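PDB 1K7J: protein yciO from Escherichia coli, which is of unknown function but belongs to the SUA5 family and may bind double-stranded RNA. Local coordinates for residues A[15-20]-A[129-134]; A[30-35]-A[138-143]; A[80-85]-A[188-193]; A[87-92]-A[97-102]. One frame throughout, in Å; residues are numbered along the deposited sequence.

Contact 1. Residues A[15-20]-A[129-134]; sequences RLINQA and AQALLE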
loop_
_atom_site.group_PDB
_atom_site.type_symbol
_atom_site.label_atom_id
_atom_site.label_comp_id
_atom_site.label_asym_id
_atom_site.label_seq_id
_atom_site.Cartn_x
_atom_site.Cartn_y
_atom_site.Cartn_z
ATOM N N ARG A 15 21.059 -1.495 4.808
ATOM C CA ARG A 15 21.242 -2.914 5.093
ATOM C C ARG A 15 19.931 -3.593 5.483
ATOM O O ARG A 15 19.635 -4.698 5.024
ATOM C CB ARG A 15 22.265 -3.096 6.217
ATOM C CG ARG A 15 22.481 -4.537 6.642
ATOM C CD ARG A 15 23.461 -4.615 7.801
ATOM N NE ARG A 15 22.941 -3.965 9.002
ATOM C CZ ARG A 15 22.395 -4.609 10.029
ATOM N NH1 ARG A 15 22.297 -5.933 10.009
ATOM N NH2 ARG A 15 21.944 -3.927 11.076
ATOM N N LEU A 16 19.147 -2.931 6.329
ATOM C CA LEU A 16 17.878 -3.500 6.776
ATOM C C LEU A 16 16.814 -3.409 5.685
ATOM O O LEU A 16 15.973 -4.299 5.554
ATOM C CB LEU A 16 17.412 -2.809 8.061
ATOM C CG LEU A 16 18.366 -3.030 9.243
ATOM C CD1 LEU A 16 17.837 -2.333 10.486
ATOM C CD2 LEU A 16 18.528 -4.526 9.494
ATOM N N ILE A 17 16.855 -2.337 4.901
ATOM C CA ILE A 17 15.913 -2.183 3.797
ATOM C C ILE A 17 16.165 -3.331 2.818
ATOM O O ILE A 17 15.230 -3.982 2.352
ATOM C CB ILE A 17 16.122 -0.838 3.060
ATOM C CG1 ILE A 17 15.651 0.321 3.942
ATOM C CG2 ILE A 17 15.377 -0.840 1.727
ATOM C CD1 ILE A 17 14.148 0.321 4.220
ATOM N N ASN A 18 17.436 -3.585 2.518
ATOM C CA ASN A 18 17.782 -4.658 1.591
ATOM C C ASN A 18 17.335 -6.021 2.112
ATOM O O ASN A 18 16.788 -6.828 1.361
ATOM C CB ASN A 18 19.289 -4.664 1.306
ATOM C CG ASN A 18 19.720 -3.497 0.433
ATOM O OD1 ASN A 18 18.887 -2.812 -0.162
ATOM N ND2 ASN A 18 21.028 -3.273 0.340
ATOM N N GLN A 19 17.556 -6.278 3.398
ATOM C CA GLN A 19 17.137 -7.551 3.971
ATOM C C GLN A 19 15.617 -7.700 3.894
ATOM O O GLN A 19 15.104 -8.786 3.630
ATOM C CB GLN A 19 17.604 -7.669 5.424
ATOM C CG GLN A 19 19.080 -7.996 5.559
ATOM C CD GLN A 19 19.512 -8.144 7.003
ATOM O OE1 GLN A 19 18.849 -8.815 7.795
ATOM N NE2 GLN A 19 20.637 -7.528 7.353
ATOM N N ALA A 20 14.901 -6.602 4.117
ATOM C CA ALA A 20 13.444 -6.627 4.055
ATOM C C ALA A 20 12.998 -6.975 2.638
ATOM O O ALA A 20 12.096 -7.789 2.439
ATOM C CB ALA A 20 12.876 -5.269 4.465
ATOM N N ALA A 129 9.166 3.499 3.217
ATOM C CA ALA A 129 8.403 2.908 2.123
ATOM C C ALA A 129 9.081 3.204 0.788
ATOM O O ALA A 129 9.185 2.325 -0.068
ATOM C CB ALA A 129 6.974 3.441 2.127
ATOM N N GLN A 130 9.550 4.435 0.608
ATOM C CA GLN A 130 10.223 4.786 -0.634
ATOM C C GLN A 130 11.494 3.959 -0.822
ATOM O O GLN A 130 11.788 3.510 -1.929
ATOM C CB GLN A 130 10.555 6.277 -0.659
ATOM C CG GLN A 130 9.402 7.148 -1.148
ATOM C CD GLN A 130 9.084 6.904 -2.611
ATOM O OE1 GLN A 130 9.982 6.862 -3.448
ATOM N NE2 GLN A 130 7.803 6.756 -2.926
ATOM N N ALA A 131 12.234 3.743 0.262
ATOM C CA ALA A 131 13.464 2.962 0.190
ATOM C C ALA A 131 13.158 1.512 -0.190
ATOM O O ALA A 131 13.870 0.909 -0.994
ATOM C CB ALA A 131 14.204 3.014 1.531
ATOM N N LEU A 132 12.098 0.952 0.388
ATOM C CA LEU A 132 11.716 -0.420 0.076
ATOM C C LEU A 132 11.380 -0.552 -1.409
ATOM O O LEU A 132 11.818 -1.492 -2.080
ATOM C CB LEU A 132 10.505 -0.843 0.920
ATOM C CG LEU A 132 10.741 -1.050 2.421
ATOM C CD1 LEU A 132 9.404 -1.246 3.136
ATOM C CD2 LEU A 132 11.644 -2.259 2.639
ATOM N N LEU A 133 10.608 0.397 -1.927
ATOM C CA LEU A 133 10.218 0.359 -3.331
ATOM C C LEU A 133 11.417 0.538 -4.252
ATOM O O LEU A 133 11.529 -0.143 -5.266
ATOM C CB LEU A 133 9.156 1.424 -3.610
ATOM C CG LEU A 133 7.839 1.172 -2.866
ATOM C CD1 LEU A 133 6.898 2.344 -3.083
ATOM C CD2 LEU A 133 7.208 -0.139 -3.343
ATOM N N GLU A 134 12.318 1.448 -3.898
ATOM C CA GLU A 134 13.505 1.672 -4.715
ATOM C C GLU A 134 14.326 0.388 -4.814
ATOM O O GLU A 134 14.817 0.034 -5.885
ATOM C CB GLU A 134 14.373 2.780 -4.114
ATOM C CG GLU A 134 15.541 3.187 -5.000
ATOM C CD GLU A 134 16.435 4.225 -4.346
ATOM O OE1 GLU A 134 15.898 5.168 -3.725
ATOM O OE2 GLU A 134 17.673 4.104 -4.462
#

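Contact 2. Residues A[30-35]-A[138-143]; sequences IVYPTD and EPMLST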
loop_
_atom_site.group_PDB
_atom_site.type_symbol
_atom_site.label_atom_id
_atom_site.label_comp_id
_atom_site.label_asym_id
_atom_site.label_seq_id
_atom_site.Cartn_x
_atom_site.Cartn_y
_atom_site.Cartn_z
ATOM N N ILE A 30 5.150 -8.882 4.675
ATOM C CA ILE A 30 5.711 -7.954 5.644
ATOM C C ILE A 30 4.756 -6.841 6.034
ATOM O O ILE A 30 3.773 -6.568 5.344
ATOM C CB ILE A 30 7.003 -7.286 5.109
ATOM C CG1 ILE A 30 6.656 -6.234 4.048
ATOM C CG2 ILE A 30 7.929 -8.343 4.512
ATOM C CD1 ILE A 30 7.849 -5.414 3.590
ATOM N N VAL A 31 5.052 -6.217 7.167
ATOM C CA VAL A 31 4.287 -5.084 7.654
ATOM C C VAL A 31 5.300 -3.950 7.601
ATOM O O VAL A 31 6.410 -4.074 8.124
ATOM C CB VAL A 31 3.811 -5.278 9.109
ATOM C CG1 VAL A 31 3.233 -3.970 9.648
ATOM C CG2 VAL A 31 2.754 -6.375 9.164
ATOM N N TYR A 32 4.938 -2.858 6.943
ATOM C CA TYR A 32 5.850 -1.731 6.836
ATOM C C TYR A 32 5.125 -0.406 7.010
ATOM O O TYR A 32 3.931 -0.295 6.747
ATOM C CB TYR A 32 6.582 -1.756 5.490
ATOM C CG TYR A 32 5.703 -1.582 4.272
ATOM C CD1 TYR A 32 4.915 -2.630 3.793
ATOM C CD2 TYR A 32 5.691 -0.377 3.572
ATOM C CE1 TYR A 32 4.135 -2.478 2.637
ATOM C CE2 TYR A 32 4.921 -0.217 2.423
ATOM C CZ TYR A 32 4.150 -1.269 1.959
ATOM O OH TYR A 32 3.415 -1.116 0.800
ATOM N N PRO A 33 5.849 0.627 7.452
ATOM C CA PRO A 33 5.249 1.943 7.662
ATOM C C PRO A 33 5.061 2.765 6.394
ATOM O O PRO A 33 5.864 2.680 5.470
ATOM C CB PRO A 33 6.238 2.609 8.609
ATOM C CG PRO A 33 7.557 2.087 8.091
ATOM C CD PRO A 33 7.263 0.616 7.875
ATOM N N THR A 34 3.985 3.550 6.356
ATOM C CA THR A 34 3.734 4.456 5.237
ATOM C C THR A 34 3.381 5.788 5.890
ATOM O O THR A 34 3.315 5.885 7.117
ATOM C CB THR A 34 2.540 4.026 4.340
ATOM O OG1 THR A 34 1.303 4.306 5.007
ATOM C CG2 THR A 34 2.622 2.544 4.004
ATOM N N ASP A 35 3.162 6.812 5.078
ATOM C CA ASP A 35 2.804 8.126 5.599
ATOM C C ASP A 35 1.409 8.101 6.227
ATOM O O ASP A 35 1.075 8.962 7.041
ATOM C CB ASP A 35 2.827 9.152 4.472
ATOM C CG ASP A 35 2.003 8.711 3.285
ATOM O OD1 ASP A 35 2.532 7.945 2.453
ATOM O OD2 ASP A 35 0.821 9.109 3.202
ATOM N N GLU A 138 9.951 -2.548 -8.330
ATOM C CA GLU A 138 8.606 -2.580 -8.892
ATOM C C GLU A 138 7.624 -2.372 -7.746
ATOM O O GLU A 138 8.029 -2.326 -6.582
ATOM C CB GLU A 138 8.338 -3.919 -9.594
ATOM C CG GLU A 138 8.438 -5.149 -8.699
ATOM C CD GLU A 138 8.017 -6.426 -9.414
ATOM O OE1 GLU A 138 8.018 -6.439 -10.665
ATOM O OE2 GLU A 138 7.695 -7.420 -8.727
ATOM N N PRO A 139 6.324 -2.236 -8.055
ATOM C CA PRO A 139 5.326 -2.031 -7.003
ATOM C C PRO A 139 5.235 -3.197 -6.035
ATOM O O PRO A 139 5.621 -4.320 -6.349
ATOM C CB PRO A 139 4.022 -1.856 -7.783
ATOM C CG PRO A 139 4.479 -1.288 -9.084
ATOM C CD PRO A 139 5.703 -2.119 -9.384
HETATM N N MSE A 140 4.709 -2.913 -4.855
HETATM C CA MSE A 140 4.524 -3.923 -3.831
HETATM C C MSE A 140 3.017 -4.116 -3.669
HETATM O O MSE A 140 2.282 -3.140 -3.546
HETATM C CB MSE A 140 5.148 -3.431 -2.522
HETATM C CG MSE A 140 5.038 -4.372 -1.346
HETATM SE SE MSE A 140 6.592 -4.223 -0.193
HETATM C CE MSE A 140 6.665 -2.305 0.009
ATOM N N LEU A 141 2.548 -5.360 -3.721
ATOM C CA LEU A 141 1.126 -5.619 -3.530
ATOM C C LEU A 141 0.888 -5.314 -2.061
ATOM O O LEU A 141 1.597 -5.832 -1.195
ATOM C CB LEU A 141 0.790 -7.080 -3.821
ATOM C CG LEU A 141 -0.647 -7.481 -3.471
ATOM C CD1 LEU A 141 -1.636 -6.661 -4.293
ATOM C CD2 LEU A 141 -0.830 -8.966 -3.729
ATOM N N SER A 142 -0.100 -4.476 -1.773
ATOM C CA SER A 142 -0.353 -4.087 -0.394
ATOM C C SER A 142 -1.811 -3.823 -0.066
ATOM O O SER A 142 -2.692 -3.918 -0.917
ATOM C CB SER A 142 0.430 -2.807 -0.075
ATOM O OG SER A 142 1.790 -2.904 -0.460
ATOM N N THR A 143 -2.029 -3.507 1.206
ATOM C CA THR A 143 -3.326 -3.118 1.754
ATOM C C THR A 143 -2.969 -2.374 3.030
ATOM O O THR A 143 -1.894 -2.590 3.603
ATOM C CB THR A 143 -4.247 -4.313 2.148
ATOM O OG1 THR A 143 -3.723 -4.971 3.309
ATOM C CG2 THR A 143 -4.380 -5.299 1.007
#

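Contact 3. Residues A[80-85]-A[188-193]; sequences FVDNVA and TDDTPV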
loop_
_atom_site.group_PDB
_atom_site.type_symbol
_atom_site.label_atom_id
_atom_site.label_comp_id
_atom_site.label_asym_id
_atom_site.label_seq_id
_atom_site.Cartn_x
_atom_site.Cartn_y
_atom_site.Cartn_z
ATOM N N PHE A 80 -4.240 2.410 -16.064
ATOM C CA PHE A 80 -4.588 3.239 -17.212
ATOM C C PHE A 80 -4.907 4.645 -16.719
ATOM O O PHE A 80 -5.873 4.862 -15.979
ATOM C CB PHE A 80 -5.783 2.642 -17.954
ATOM C CG PHE A 80 -5.468 1.354 -18.668
ATOM C CD1 PHE A 80 -4.589 1.341 -19.749
ATOM C CD2 PHE A 80 -6.056 0.158 -18.268
ATOM C CE1 PHE A 80 -4.302 0.148 -20.425
ATOM C CE2 PHE A 80 -5.778 -1.035 -18.934
ATOM C CZ PHE A 80 -4.900 -1.041 -20.014
ATOM N N VAL A 81 -4.081 5.596 -17.135
ATOM C CA VAL A 81 -4.223 6.983 -16.716
ATOM C C VAL A 81 -4.559 7.913 -17.878
ATOM O O VAL A 81 -3.775 8.046 -18.815
ATOM C CB VAL A 81 -2.911 7.468 -16.053
ATOM C CG1 VAL A 81 -3.066 8.904 -15.562
ATOM C CG2 VAL A 81 -2.538 6.543 -14.898
ATOM N N ASP A 82 -5.727 8.551 -17.820
ATOM C CA ASP A 82 -6.108 9.484 -18.875
ATOM C C ASP A 82 -5.839 10.911 -18.411
ATOM O O ASP A 82 -5.313 11.121 -17.318
ATOM C CB ASP A 82 -7.583 9.313 -19.285
ATOM C CG ASP A 82 -8.560 9.558 -18.146
ATOM O OD1 ASP A 82 -8.182 10.163 -17.118
ATOM O OD2 ASP A 82 -9.733 9.151 -18.298
ATOM N N ASN A 83 -6.197 11.887 -19.237
ATOM C CA ASN A 83 -5.955 13.288 -18.909
ATOM C C ASN A 83 -6.501 13.736 -17.557
ATOM O O ASN A 83 -5.783 14.347 -16.767
ATOM C CB ASN A 83 -6.529 14.197 -20.000
ATOM C CG ASN A 83 -6.228 15.663 -19.751
ATOM O OD1 ASN A 83 -5.073 16.095 -19.822
ATOM N ND2 ASN A 83 -7.265 16.438 -19.447
ATOM N N VAL A 84 -7.770 13.441 -17.298
ATOM C CA VAL A 84 -8.397 13.836 -16.043
ATOM C C VAL A 84 -7.640 13.283 -14.840
ATOM O O VAL A 84 -7.302 14.026 -13.913
ATOM C CB VAL A 84 -9.869 13.369 -15.991
ATOM C CG1 VAL A 84 -10.437 13.574 -14.595
ATOM C CG2 VAL A 84 -10.696 14.154 -17.004
ATOM N N ALA A 85 -7.363 11.984 -14.865
ATOM C CA ALA A 85 -6.652 11.334 -13.770
ATOM C C ALA A 85 -5.234 11.872 -13.606
ATOM O O ALA A 85 -4.781 12.122 -12.489
ATOM C CB ALA A 85 -6.611 9.830 -13.997
ATOM N N THR A 188 -12.065 6.455 -11.983
ATOM C CA THR A 188 -12.582 5.874 -13.218
ATOM C C THR A 188 -13.778 6.670 -13.744
ATOM O O THR A 188 -14.420 7.415 -13.001
ATOM C CB THR A 188 -12.982 4.394 -13.024
ATOM O OG1 THR A 188 -14.033 4.294 -12.058
ATOM C CG2 THR A 188 -11.777 3.576 -12.553
ATOM N N ASP A 189 -14.055 6.511 -15.037
ATOM C CA ASP A 189 -15.156 7.209 -15.699
ATOM C C ASP A 189 -15.012 8.727 -15.599
ATOM O O ASP A 189 -15.992 9.462 -15.739
ATOM C CB ASP A 189 -16.498 6.772 -15.102
ATOM C CG ASP A 189 -16.772 5.296 -15.308
ATOM O OD1 ASP A 189 -16.681 4.833 -16.465
ATOM O OD2 ASP A 189 -17.083 4.598 -14.319
ATOM N N ASP A 190 -13.783 9.186 -15.366
ATOM C CA ASP A 190 -13.474 10.610 -15.234
ATOM C C ASP A 190 -14.416 11.324 -14.287
ATOM O O ASP A 190 -14.680 12.524 -14.428
ATOM C CB ASP A 190 -13.499 11.300 -16.600
ATOM C CG ASP A 190 -12.328 10.897 -17.465
ATOM O OD1 ASP A 190 -11.407 10.241 -16.935
ATOM O OD2 ASP A 190 -12.321 11.239 -18.665
ATOM N N THR A 191 -14.908 10.573 -13.311
ATOM C CA THR A 191 -15.827 11.096 -12.318
ATOM C C THR A 191 -15.261 10.782 -10.940
ATOM O O THR A 191 -15.552 9.737 -10.358
ATOM C CB THR A 191 -17.210 10.446 -12.474
ATOM O OG1 THR A 191 -17.726 10.751 -13.776
ATOM C CG2 THR A 191 -18.177 10.962 -11.417
ATOM N N PRO A 192 -14.428 11.683 -10.404
ATOM C CA PRO A 192 -13.853 11.431 -9.083
ATOM C C PRO A 192 -14.923 11.231 -8.019
ATOM O O PRO A 192 -15.848 12.036 -7.881
ATOM C CB PRO A 192 -13.001 12.674 -8.835
ATOM C CG PRO A 192 -12.576 13.068 -10.227
ATOM C CD PRO A 192 -13.868 12.912 -10.996
ATOM N N VAL A 193 -14.799 10.136 -7.283
ATOM C CA VAL A 193 -15.734 9.813 -6.220
ATOM C C VAL A 193 -14.930 9.503 -4.968
ATOM O O VAL A 193 -13.947 8.759 -5.020
ATOM C CB VAL A 193 -16.596 8.583 -6.579
ATOM C CG1 VAL A 193 -17.442 8.167 -5.380
ATOM C CG2 VAL A 193 -17.490 8.905 -7.770
HETATM O O HOH W 1 -11.446 6.612 -16.740
HETATM O O HOH W 2 -9.550 12.281 -19.454
#

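Contact 4. Residues A[87-92]-A[97-102]; sequences RLMKNN and YTFILK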
loop_
_atom_site.group_PDB
_atom_site.type_symbol
_atom_site.label_atom_id
_atom_site.label_comp_id
_atom_site.label_asym_id
_atom_site.label_seq_id
_atom_site.Cartn_x
_atom_site.Cartn_y
_atom_site.Cartn_z
ATOM N N ARG A 87 -3.877 14.847 -14.467
ATOM C CA ARG A 87 -3.851 16.196 -13.918
ATOM C C ARG A 87 -4.150 16.220 -12.424
ATOM O O ARG A 87 -3.516 16.956 -11.667
ATOM C CB ARG A 87 -4.847 17.087 -14.659
ATOM C CG ARG A 87 -4.545 17.262 -16.136
ATOM C CD ARG A 87 -5.358 18.416 -16.697
ATOM N NE ARG A 87 -5.013 19.666 -16.025
ATOM C CZ ARG A 87 -5.765 20.762 -16.040
ATOM N NH1 ARG A 87 -6.919 20.772 -16.695
ATOM N NH2 ARG A 87 -5.363 21.848 -15.392
ATOM N N LEU A 88 -5.111 15.413 -11.995
ATOM C CA LEU A 88 -5.458 15.372 -10.583
ATOM C C LEU A 88 -4.352 14.754 -9.736
ATOM O O LEU A 88 -3.995 15.285 -8.684
ATOM C CB LEU A 88 -6.766 14.602 -10.384
ATOM C CG LEU A 88 -8.026 15.372 -10.794
ATOM C CD1 LEU A 88 -9.228 14.438 -10.828
ATOM C CD2 LEU A 88 -8.255 16.516 -9.809
HETATM N N MSE A 89 -3.788 13.642 -10.192
HETATM C CA MSE A 89 -2.744 12.993 -9.412
HETATM C C MSE A 89 -1.403 13.715 -9.419
HETATM O O MSE A 89 -0.689 13.683 -8.426
HETATM C CB MSE A 89 -2.552 11.547 -9.872
HETATM C CG MSE A 89 -3.767 10.680 -9.635
HETATM SE SE MSE A 89 -3.398 8.830 -10.072
HETATM C CE MSE A 89 -3.168 9.039 -12.002
ATOM N N LYS A 90 -1.062 14.372 -10.523
ATOM C CA LYS A 90 0.217 15.075 -10.602
ATOM C C LYS A 90 0.324 16.159 -9.533
ATOM O O LYS A 90 1.420 16.497 -9.086
ATOM C CB LYS A 90 0.404 15.700 -11.989
ATOM C CG LYS A 90 -0.568 16.820 -12.309
ATOM C CD LYS A 90 -0.386 17.323 -13.736
ATOM C CE LYS A 90 -1.389 18.419 -14.065
ATOM N NZ LYS A 90 -1.326 18.819 -15.503
ATOM N N ASN A 91 -0.817 16.698 -9.119
ATOM C CA ASN A 91 -0.833 17.749 -8.109
ATOM C C ASN A 91 -1.242 17.245 -6.732
ATOM O O ASN A 91 -1.431 18.032 -5.804
ATOM C CB ASN A 91 -1.775 18.873 -8.545
ATOM C CG ASN A 91 -1.282 19.592 -9.784
ATOM O OD1 ASN A 91 -0.125 20.011 -9.851
ATOM N ND2 ASN A 91 -2.159 19.742 -10.771
ATOM N N ASN A 92 -1.364 15.931 -6.595
ATOM C CA ASN A 92 -1.765 15.345 -5.325
ATOM C C ASN A 92 -0.991 14.071 -5.010
ATOM O O ASN A 92 -1.559 13.059 -4.596
ATOM C CB ASN A 92 -3.272 15.085 -5.336
ATOM C CG ASN A 92 -4.074 16.369 -5.406
ATOM O OD1 ASN A 92 -4.137 17.129 -4.438
ATOM N ND2 ASN A 92 -4.681 16.629 -6.561
ATOM N N TYR A 97 -3.042 9.523 -0.296
ATOM C CA TYR A 97 -4.116 9.067 -1.176
ATOM C C TYR A 97 -3.929 7.696 -1.803
ATOM O O TYR A 97 -2.807 7.238 -2.024
ATOM C CB TYR A 97 -4.280 10.028 -2.355
ATOM C CG TYR A 97 -4.665 11.443 -2.023
ATOM C CD1 TYR A 97 -5.993 11.779 -1.761
ATOM C CD2 TYR A 97 -3.712 12.459 -2.034
ATOM C CE1 TYR A 97 -6.366 13.099 -1.530
ATOM C CE2 TYR A 97 -4.070 13.781 -1.801
ATOM C CZ TYR A 97 -5.399 14.094 -1.555
ATOM O OH TYR A 97 -5.762 15.402 -1.366
ATOM N N THR A 98 -5.059 7.069 -2.106
ATOM C CA THR A 98 -5.102 5.803 -2.821
ATOM C C THR A 98 -6.064 6.130 -3.959
ATOM O O THR A 98 -7.179 6.602 -3.721
ATOM C CB THR A 98 -5.690 4.660 -1.987
ATOM O OG1 THR A 98 -4.818 4.379 -0.889
ATOM C CG2 THR A 98 -5.834 3.403 -2.844
ATOM N N PHE A 99 -5.632 5.905 -5.191
ATOM C CA PHE A 99 -6.469 6.209 -6.343
ATOM C C PHE A 99 -6.933 4.930 -7.016
ATOM O O PHE A 99 -6.115 4.095 -7.393
ATOM C CB PHE A 99 -5.681 7.062 -7.341
ATOM C CG PHE A 99 -5.182 8.362 -6.768
ATOM C CD1 PHE A 99 -6.072 9.386 -6.462
ATOM C CD2 PHE A 99 -3.821 8.557 -6.529
ATOM C CE1 PHE A 99 -5.616 10.592 -5.926
ATOM C CE2 PHE A 99 -3.356 9.760 -5.994
ATOM C CZ PHE A 99 -4.260 10.779 -5.692
ATOM N N ILE A 100 -8.242 4.769 -7.160
ATOM C CA ILE A 100 -8.766 3.572 -7.805
ATOM C C ILE A 100 -8.794 3.788 -9.311
ATOM O O ILE A 100 -9.424 4.724 -9.806
ATOM C CB ILE A 100 -10.188 3.230 -7.314
ATOM C CG1 ILE A 100 -10.206 3.144 -5.785
ATOM C CG2 ILE A 100 -10.646 1.913 -7.933
ATOM C CD1 ILE A 100 -9.140 2.251 -5.198
ATOM N N LEU A 101 -8.095 2.914 -10.029
ATOM C CA LEU A 101 -8.003 2.981 -11.482
ATOM C C LEU A 101 -8.040 1.575 -12.065
ATOM O O LEU A 101 -7.938 0.587 -11.340
ATOM C CB LEU A 101 -6.683 3.650 -11.887
ATOM C CG LEU A 101 -6.525 5.125 -11.511
ATOM C CD1 LEU A 101 -5.054 5.468 -11.373
ATOM C CD2 LEU A 101 -7.199 5.995 -12.564
ATOM N N LYS A 102 -8.200 1.483 -13.378
ATOM C CA LYS A 102 -8.201 0.179 -14.021
ATOM C C LYS A 102 -6.746 -0.255 -14.156
ATOM O O LYS A 102 -5.893 0.535 -14.566
ATOM C CB LYS A 102 -8.852 0.261 -15.403
ATOM C CG LYS A 102 -10.339 0.572 -15.355
ATOM C CD LYS A 102 -10.971 0.497 -16.736
ATOM C CE LYS A 102 -10.847 -0.898 -17.331
ATOM N NZ LYS A 102 -11.490 -0.987 -18.677
HETATM O O HOH W 3 -3.858 17.539 -1.714
#

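Contact 1. Residues A[15-20]-A[129-134]
Ile17 of helix 14-25 points at Ala131 and Leu132 of helix 127-136, a helix-helix contact in the alpha/beta fold of this YrdC-like protein. The two short segments cross at -58°, with their axes 9.2 Å apart at the closest approach. The side chains that meet are all apolar, and no hydrogen bond spans the contact. Ile17 carries it with both branches. Its CG2 methyl sits 3.6 Å from the carbonyl O of Ala131, against the backbone of the facing helix. The longer branch is swung beside the backbone N (chi1 -71°), which brings CD1 to 3.8 Å from the Ala131 CB methyl. The same CD1 meets Leu132 on its CD2 branch, the two side chains crossing obliquely. Leu132 does not aim its CB at the partner helix; its end turns back toward it, and CD2 touches both Ile17 and Ala20. An alanine in place of Ile17 would probably open a gap over Ala131 and leave CD2 of Leu132 with Ala20 as its one remaining mate across the two segments. Beneath this pair of helices lies strand 170-173, whose Ile172 touches both Ala20 and Leu132. Ala135, one turn after Ala131, also packs on Ile17. The Ala20 CB methyl touches the same CD2 of Leu132 at 3.7 Å.

Contact 2. Residues A[30-35]-A[138-143]
A Met-aromatic contact in the buried core joins two strands of the large mixed sheet, 30-34 and 140-144, whose short segments run at 80° to each other. Met140, a selenomethionine in this crystal, lays its CE methyl over one face of the Tyr32 ring, 3.7 Å from the centroid and displaced toward the rim at CZ. SE follows obliquely, 4.6 Å from that centroid. With CG anti to the backbone N (chi1 180°), the Met140 chain reaches out toward the tyrosine and bends at its later torsions to bring CE over the ring. SE also meets the CD1 methyl of Ile30 at 4.2 Å, the two side chains roughly perpendicular. The phenol end is held separately: Tyr32 OH and Ser142 OG share a hydrogen bond of 2.7 Å, with OG at the ring edge and in its plane. Together the methyl on one face and the bond at the hydroxyl probably limit how far the ring can turn, and the buried serine hydroxyl gains a partner. A leucine in place of Tyr32 would probably leave Ser142 OG without this mate and the Met140 methyl without its aromatic platform. Strand 37-43 lies between the two strands in the sheet, pairing with Tyr32 through Ala39, while Met68 of strand 66-68 pairs with Met140 and touches both Tyr32 and Ser142.

Contact 3. Residues A[80-85]-A[188-193]
The N-terminus of helix 83-90 meets the turn between strands 183-186 and 193-196 in a surface contact built round an N-cap aspartate. Asp82 caps the helix: its OD1 accepts from Ala85 N at 3.0 Å in a nearly straight bond (174°). Its other oxygen, OD2, faces Asp190, whose OD1 lies only 2.4 Å away. Two acid oxygens this close suggest that one of the groups is protonated. The two groups face each other with their planes 59° apart. Asp82 CG stands between its backbone N and carbonyl carbon (chi1 61°), which lets one oxygen cap the helix while the other reaches the turn. The partial positive charge of the helix end probably also eases the approach of the two acids. Asp190 further rests on Val84, with its OD1 3.6 Å from CB and its CG against the CG2 methyl. The turn has its own brace, as Thr191 OG1 donates to Asp189 O from above the carbonyl plane. Next in the chain, Pro192 packs on Leu88 of the helix. A water ties the two sides together, accepting from Val84 N at 3.0 Å and donating to Asp190 OD2 at 3.1 Å.

Contact 4. Residues A[87-92]-A[97-102]
Met89, a selenomethionine in this crystal, lies across the face of Phe99, its CG directly above the ring centre at 3.7 Å from the centroid and 9° from the ring normal. The two side chains run antiparallel past one another, and SE continues over the CD2 side of Phe99, 3.6 Å from that atom and oblique to the ring: a Met-aromatic contact that follows the CH-pi contact of CG. Beyond the ring, the end of Met89 meets Leu101 tip to tip, with SE 4.0 Å from CD1. At the other end of the contact Asn92 closes the turn after the helix. Its carbonyl O sits at the Phe99 edge, in the ring plane, 3.7 Å from CZ, and also comes near Tyr97 CD2. Placed beside the backbone N (chi1 -66°), the Asn92 amide turns back to the helix, where ND2 donates to Leu88 O at 2.6 Å. Its OD1 looks the other way, taking a bond from a water that also donates to Tyr97 OH; this hydroxyl bonds Asp201 O as well. The contact thus lays the C-terminal half of helix 83-90 over strand 97-102, which is flanked in the sheet by strands 118-122 and 183-186. Helix 72-78 closes in from the side, with its Leu75 touching both Met89 and Leu101.

From the N terminus, helix 14-25 leads into strand 30-34, and the chain returns through helix 127-136 into strand 140-144. Contact 1, joining the two helices, and contact 2, joining the two strands, therefore close long, crossing loops and touch where Leu132 CD1 meets Tyr32 CB at 3.7 Å. Within both, contact 4 closes a short helix-to-strand connection, tying helix 83-90 to strand 97-102. Contact 3 ties the start of that helix to the 188-193 loop; its own loop encloses contact 4 and crosses contacts 1 and 2. Contacts 3 and 4 have centres about 8 Å apart, whereas contacts 1 and 3 lie on opposite sides of the chain's centre, about 31 Å between centres.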